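Local structure of NAD nucleotidase (Haemophilus influenzae, 3ZTV) at residues L124-I129 with I180-I185; G419-N424 with K551-H556. The protein hydrolyses NAD to adenosine and nicotinamide riboside as a periplasmic zinc-dependent nucleotidase of the 5'-nucleotidase family, also acting on 5'-AMP and on NAD(P) as a pyrophosphatase. All coordinates share one frame; numbering follows the deposited sequence.

Interaction 1. Residues L124-I129 with I180-I185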
loop_
_atom_site.group_PDB
_atom_site.type_symbol
_atom_site.label_atom_id
_atom_site.label_comp_id
_atom_site.label_asym_id
_atom_site.label_seq_id
_atom_site.Cartn_x
_atom_site.Cartn_y
_atom_site.Cartn_z
ATOM N N LEU A 124 9.553 -14.929 13.086
ATOM C CA LEU A 124 9.042 -13.562 12.949
ATOM C C LEU A 124 8.556 -13.274 11.532
ATOM O O LEU A 124 9.218 -13.648 10.555
ATOM C CB LEU A 124 10.146 -12.556 13.276
ATOM C CG LEU A 124 10.868 -12.690 14.610
ATOM C CD1 LEU A 124 12.033 -11.695 14.674
ATOM C CD2 LEU A 124 9.906 -12.477 15.761
ATOM N N SER A 125 7.428 -12.575 11.420
ATOM C CA SER A 125 6.972 -12.046 10.133
ATOM C C SER A 125 5.867 -11.023 10.380
ATOM O O SER A 125 4.770 -11.374 10.836
ATOM C CB SER A 125 6.474 -13.152 9.199
ATOM O OG SER A 125 6.216 -12.609 7.921
ATOM N N ALA A 126 6.169 -9.755 10.117
ATOM C CA ALA A 126 5.251 -8.663 10.437
ATOM C C ALA A 126 4.232 -8.355 9.339
ATOM O O ALA A 126 3.204 -7.757 9.631
ATOM C CB ALA A 126 6.032 -7.397 10.790
ATOM N N ASN A 127 4.504 -8.747 8.094
ATOM C CA ASN A 127 3.612 -8.410 6.984
ATOM C C ASN A 127 2.885 -9.638 6.417
ATOM O O ASN A 127 2.260 -9.559 5.351
ATOM C CB ASN A 127 4.338 -7.632 5.872
ATOM C CG ASN A 127 5.377 -8.469 5.140
ATOM O OD1 ASN A 127 6.030 -9.330 5.727
ATOM N ND2 ASN A 127 5.543 -8.195 3.857
ATOM N N VAL A 128 2.977 -10.768 7.125
ATOM C CA VAL A 128 2.275 -11.994 6.756
ATOM C C VAL A 128 1.461 -12.376 7.988
ATOM O O VAL A 128 2.023 -12.751 9.023
ATOM C CB VAL A 128 3.263 -13.109 6.373
ATOM C CG1 VAL A 128 2.502 -14.337 5.892
ATOM C CG2 VAL A 128 4.241 -12.613 5.303
ATOM N N ILE A 129 0.138 -12.254 7.899
ATOM C CA ILE A 129 -0.704 -12.300 9.095
ATOM C C ILE A 129 -1.894 -13.256 8.901
ATOM O O ILE A 129 -2.807 -12.965 8.130
ATOM C CB ILE A 129 -1.220 -10.877 9.494
ATOM C CG1 ILE A 129 -0.062 -9.874 9.577
ATOM C CG2 ILE A 129 -1.923 -10.933 10.837
ATOM C CD1 ILE A 129 -0.514 -8.435 9.923
ATOM N N ILE A 180 7.357 -1.952 2.317
ATOM C CA ILE A 180 7.779 -0.622 2.771
ATOM C C ILE A 180 6.855 -0.080 3.862
ATOM O O ILE A 180 7.327 0.375 4.912
ATOM C CB ILE A 180 7.868 0.373 1.588
ATOM C CG1 ILE A 180 9.034 -0.025 0.675
ATOM C CG2 ILE A 180 8.001 1.816 2.083
ATOM C CD1 ILE A 180 9.103 0.738 -0.629
ATOM N N ALA A 181 5.545 -0.123 3.638
ATOM C CA ALA A 181 4.628 0.395 4.648
ATOM C C ALA A 181 4.766 -0.355 5.965
ATOM O O ALA A 181 4.808 0.237 7.038
ATOM C CB ALA A 181 3.185 0.363 4.162
ATOM N N THR A 182 4.831 -1.676 5.899
ATOM C CA THR A 182 4.941 -2.447 7.131
ATOM C C THR A 182 6.220 -2.102 7.890
ATOM O O THR A 182 6.203 -1.934 9.113
ATOM C CB THR A 182 4.854 -3.978 6.884
ATOM O OG1 THR A 182 3.590 -4.295 6.280
ATOM C CG2 THR A 182 5.034 -4.745 8.197
ATOM N N ALA A 183 7.336 -2.044 7.169
ATOM C CA ALA A 183 8.606 -1.689 7.800
ATOM C C ALA A 183 8.525 -0.341 8.517
ATOM O O ALA A 183 8.939 -0.221 9.668
ATOM C CB ALA A 183 9.750 -1.709 6.784
ATOM N N GLN A 184 7.961 0.664 7.868
ATOM C CA GLN A 184 7.917 1.982 8.504
ATOM C C GLN A 184 6.954 2.038 9.666
ATOM O O GLN A 184 7.271 2.606 10.707
ATOM C CB GLN A 184 7.563 3.094 7.519
ATOM C CG GLN A 184 7.608 4.508 8.139
ATOM C CD GLN A 184 8.998 4.876 8.663
ATOM O OE1 GLN A 184 9.383 4.513 9.780
ATOM N NE2 GLN A 184 9.756 5.582 7.849
ATOM N N ILE A 185 5.770 1.449 9.500
ATOM C CA ILE A 185 4.771 1.503 10.553
ATOM C C ILE A 185 5.274 0.725 11.772
ATOM O O ILE A 185 5.137 1.186 12.912
ATOM C CB ILE A 185 3.409 0.981 10.058
ATOM C CG1 ILE A 185 2.855 1.877 8.940
ATOM C CG2 ILE A 185 2.412 0.859 11.215
ATOM C CD1 ILE A 185 2.833 3.376 9.281
#
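T182 OG1 touches N127 CB at 3.4 Å, while its hydrogen bond goes to the carbonyl oxygen of D178, one turn earlier. The approach to N127 is only van der Waals, since no hydrogen bond joins the two segments. With chi1 of -60°, the hydroxyl stands beside the T182 backbone N, where it can reach back to D178, while the methyl is carried anti to that N and faces A126. That methyl makes most of the remaining approaches: T182 CG2 is 3.8 Å from A126 CB and lies at the same 3.8 Å from N127 CB. The threonine therefore presses against two consecutive residues with its two branches, and the turn-like backbone of A126 and N127 points both of their CB atoms at the helix.

N127 meets the helix with its CB alone. Its chi1 of 68° puts CG between the backbone N and the carbonyl carbon and turns the amide away from T182, where both ends are used: OD1 is bonded to the backbone N of D159 and ND2 to the carbonyl oxygen of Y177. These bonds fix the rotation of the amide and satisfy it in a buried setting. The N127 side chain is about 8 Å from that of H203, a probable zinc ligand, and about 12 Å from a bound zinc ion, so it is not itself a ligand.

The contact thus packs helix 179-191 of the calcineurin-like phosphoesterase region against the turn between strands 123-124 and 128-130. A126 and N127 also rest on strand 151-159, V128 packs on strand 174-176, and T182 also touches I185 of the second subunit.

Interaction 2. Residues G419-N424 with K551-H556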
loop_
_atom_site.group_PDB
_atom_site.type_symbol
_atom_site.label_atom_id
_atom_site.label_comp_id
_atom_site.label_asym_id
_atom_site.label_seq_id
_atom_site.Cartn_x
_atom_site.Cartn_y
_atom_site.Cartn_z
ATOM N N GLY A 419 5.607 -47.530 -16.620
ATOM C CA GLY A 419 6.010 -48.251 -15.430
ATOM C C GLY A 419 6.134 -47.347 -14.222
ATOM O O GLY A 419 5.674 -46.203 -14.234
ATOM N N ASN A 420 6.764 -47.867 -13.176
ATOM C CA ASN A 420 6.958 -47.113 -11.946
ATOM C C ASN A 420 7.989 -46.001 -12.098
ATOM O O ASN A 420 9.015 -46.176 -12.755
ATOM C CB ASN A 420 7.375 -48.044 -10.811
ATOM C CG ASN A 420 6.385 -49.176 -10.585
ATOM O OD1 ASN A 420 6.773 -50.339 -10.431
ATOM N ND2 ASN A 420 5.101 -48.842 -10.558
ATOM N N VAL A 421 7.702 -44.853 -11.489
ATOM C CA VAL A 421 8.643 -43.736 -11.428
ATOM C C VAL A 421 8.962 -43.448 -9.968
ATOM O O VAL A 421 8.059 -43.151 -9.182
ATOM C CB VAL A 421 8.061 -42.456 -12.067
ATOM C CG1 VAL A 421 9.057 -41.309 -11.966
ATOM C CG2 VAL A 421 7.683 -42.707 -13.514
ATOM N N THR A 422 10.239 -43.534 -9.604
ATOM C CA THR A 422 10.677 -43.235 -8.243
ATOM C C THR A 422 11.241 -41.812 -8.162
ATOM O O THR A 422 11.454 -41.160 -9.181
ATOM C CB THR A 422 11.768 -44.228 -7.783
ATOM O OG1 THR A 422 12.979 -43.968 -8.498
ATOM C CG2 THR A 422 11.322 -45.676 -8.034
ATOM N N PHE A 423 11.498 -41.347 -6.943
ATOM C CA PHE A 423 12.143 -40.050 -6.761
ATOM C C PHE A 423 13.499 -40.015 -7.454
ATOM O O PHE A 423 13.839 -39.039 -8.117
ATOM C CB PHE A 423 12.287 -39.719 -5.275
ATOM C CG PHE A 423 10.975 -39.597 -4.553
ATOM C CD1 PHE A 423 10.373 -40.725 -4.013
ATOM C CD2 PHE A 423 10.331 -38.368 -4.425
ATOM C CE1 PHE A 423 9.159 -40.642 -3.346
ATOM C CE2 PHE A 423 9.116 -38.273 -3.762
ATOM C CZ PHE A 423 8.524 -39.408 -3.222
ATOM N N ASN A 424 14.277 -41.092 -7.317
ATOM C CA ASN A 424 15.580 -41.175 -7.975
ATOM C C ASN A 424 15.445 -41.058 -9.479
ATOM O O ASN A 424 16.270 -40.429 -10.142
ATOM C CB ASN A 424 16.275 -42.503 -7.665
ATOM C CG ASN A 424 16.886 -42.543 -6.288
ATOM O OD1 ASN A 424 17.405 -41.544 -5.795
ATOM N ND2 ASN A 424 16.848 -43.710 -5.663
ATOM N N LYS A 551 6.708 -33.390 -8.374
ATOM C CA LYS A 551 5.389 -32.808 -8.092
ATOM C C LYS A 551 4.336 -33.258 -9.105
ATOM O O LYS A 551 3.187 -33.534 -8.750
ATOM C CB LYS A 551 5.448 -31.284 -8.113
ATOM C CG LYS A 551 6.237 -30.656 -6.997
ATOM C CD LYS A 551 6.059 -29.147 -7.046
ATOM C CE LYS A 551 6.983 -28.454 -6.069
ATOM N NZ LYS A 551 6.787 -26.975 -6.095
ATOM N N PHE A 552 4.719 -33.293 -10.374
ATOM C CA PHE A 552 3.795 -33.691 -11.430
ATOM C C PHE A 552 3.294 -35.116 -11.211
ATOM O O PHE A 552 2.097 -35.386 -11.322
ATOM C CB PHE A 552 4.452 -33.534 -12.804
ATOM C CG PHE A 552 3.529 -33.821 -13.957
ATOM C CD1 PHE A 552 3.390 -35.110 -14.437
ATOM C CD2 PHE A 552 2.811 -32.802 -14.563
ATOM C CE1 PHE A 552 2.544 -35.388 -15.495
ATOM C CE2 PHE A 552 1.967 -33.070 -15.627
ATOM C CZ PHE A 552 1.836 -34.367 -16.092
ATOM N N MET A 553 4.202 -36.031 -10.888
ATOM C CA MET A 553 3.792 -37.405 -10.636
ATOM C C MET A 553 2.927 -37.524 -9.383
ATOM O O MET A 553 2.027 -38.357 -9.324
ATOM C CB MET A 553 5.003 -38.340 -10.555
ATOM C CG MET A 553 5.811 -38.448 -11.845
ATOM S SD MET A 553 4.838 -38.964 -13.280
ATOM C CE MET A 553 4.016 -40.434 -12.666
ATOM N N LYS A 554 3.194 -36.701 -8.377
ATOM C CA LYS A 554 2.352 -36.707 -7.184
ATOM C C LYS A 554 0.925 -36.284 -7.524
ATOM O O LYS A 554 -0.032 -36.753 -6.909
ATOM C CB LYS A 554 2.914 -35.784 -6.105
ATOM C CG LYS A 554 4.168 -36.303 -5.418
ATOM C CD LYS A 554 4.578 -35.369 -4.286
ATOM C CE LYS A 554 5.814 -35.871 -3.559
ATOM N NZ LYS A 554 5.522 -37.028 -2.675
ATOM N N LYS A 555 0.793 -35.401 -8.508
ATOM C CA LYS A 555 -0.517 -34.919 -8.939
ATOM C C LYS A 555 -1.189 -35.940 -9.849
ATOM O O LYS A 555 -2.416 -36.079 -9.847
ATOM C CB LYS A 555 -0.380 -33.579 -9.666
ATOM C CG LYS A 555 -1.708 -32.903 -9.980
ATOM C CD LYS A 555 -1.515 -31.593 -10.737
ATOM C CE LYS A 555 -1.014 -31.843 -12.150
ATOM N NZ LYS A 555 -1.223 -30.685 -13.077
ATOM N N HIS A 556 -0.373 -36.649 -10.627
ATOM C CA HIS A 556 -0.854 -37.682 -11.537
ATOM C C HIS A 556 -0.232 -39.028 -11.192
ATOM O O HIS A 556 0.578 -39.546 -11.964
ATOM C CB HIS A 556 -0.471 -37.345 -12.978
ATOM C CG HIS A 556 -1.066 -36.072 -13.491
ATOM N ND1 HIS A 556 -0.328 -34.920 -13.656
ATOM C CD2 HIS A 556 -2.322 -35.778 -13.900
ATOM C CE1 HIS A 556 -1.106 -33.969 -14.142
ATOM N NE2 HIS A 556 -2.322 -34.461 -14.292
#
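V421 and M553 supply the apolar half of this contact, with V421 CG1 lying 4.3 Å from M553 CG; F423 and K554 supply the other half. K554 NZ approaches the F423 ring at its edge and in its plane, 3.9 Å from CZ, and the two side chains cross at about a right angle. The lysine chain runs extended until its last torsion, where a bend (chi4 -74°) brings the ammonium group to the rim.

In the next shell, V358 of strand 357-362 touches both M553 and K554, and its strand is hydrogen-bonded through the backbone to V421. One turn back on helix 545-555, F549 and I550 pack on V421 and F423. T422 is the N-cap of helix 423-429: its side chain caps a backbone N beyond it, and D425 OD2 accepts the N-H of T422 in return, as in a capping box. This fixes the start of the helix that carries F423.

No hydrogen bond spans the segments. An in-plane ammonium misses the ring's pi face, so the lysine contact is not a cation-pi interaction, and cohesion probably comes from apolar burial.

How the interactions relate
Following the chain from the N terminus, interaction 1 comes first. It closes a loop of 50 intervening residues, of which 19 are strand and 7 helix, within the calcineurin-like phosphoesterase region. That loop is complete before interaction 2 opens, so the two are in series and neither nest nor cross. Interaction 2 closes a longer excursion of 126 residues, which includes the adenosine-pocket residues F432 and Y516, and joins strand 419-422 and the start of helix 423-429 to the end of helix 545-555. The contact centres are 39 Å apart and the nearest atoms about 18 Å, without touching: each ties together elements of a different part of the enzyme.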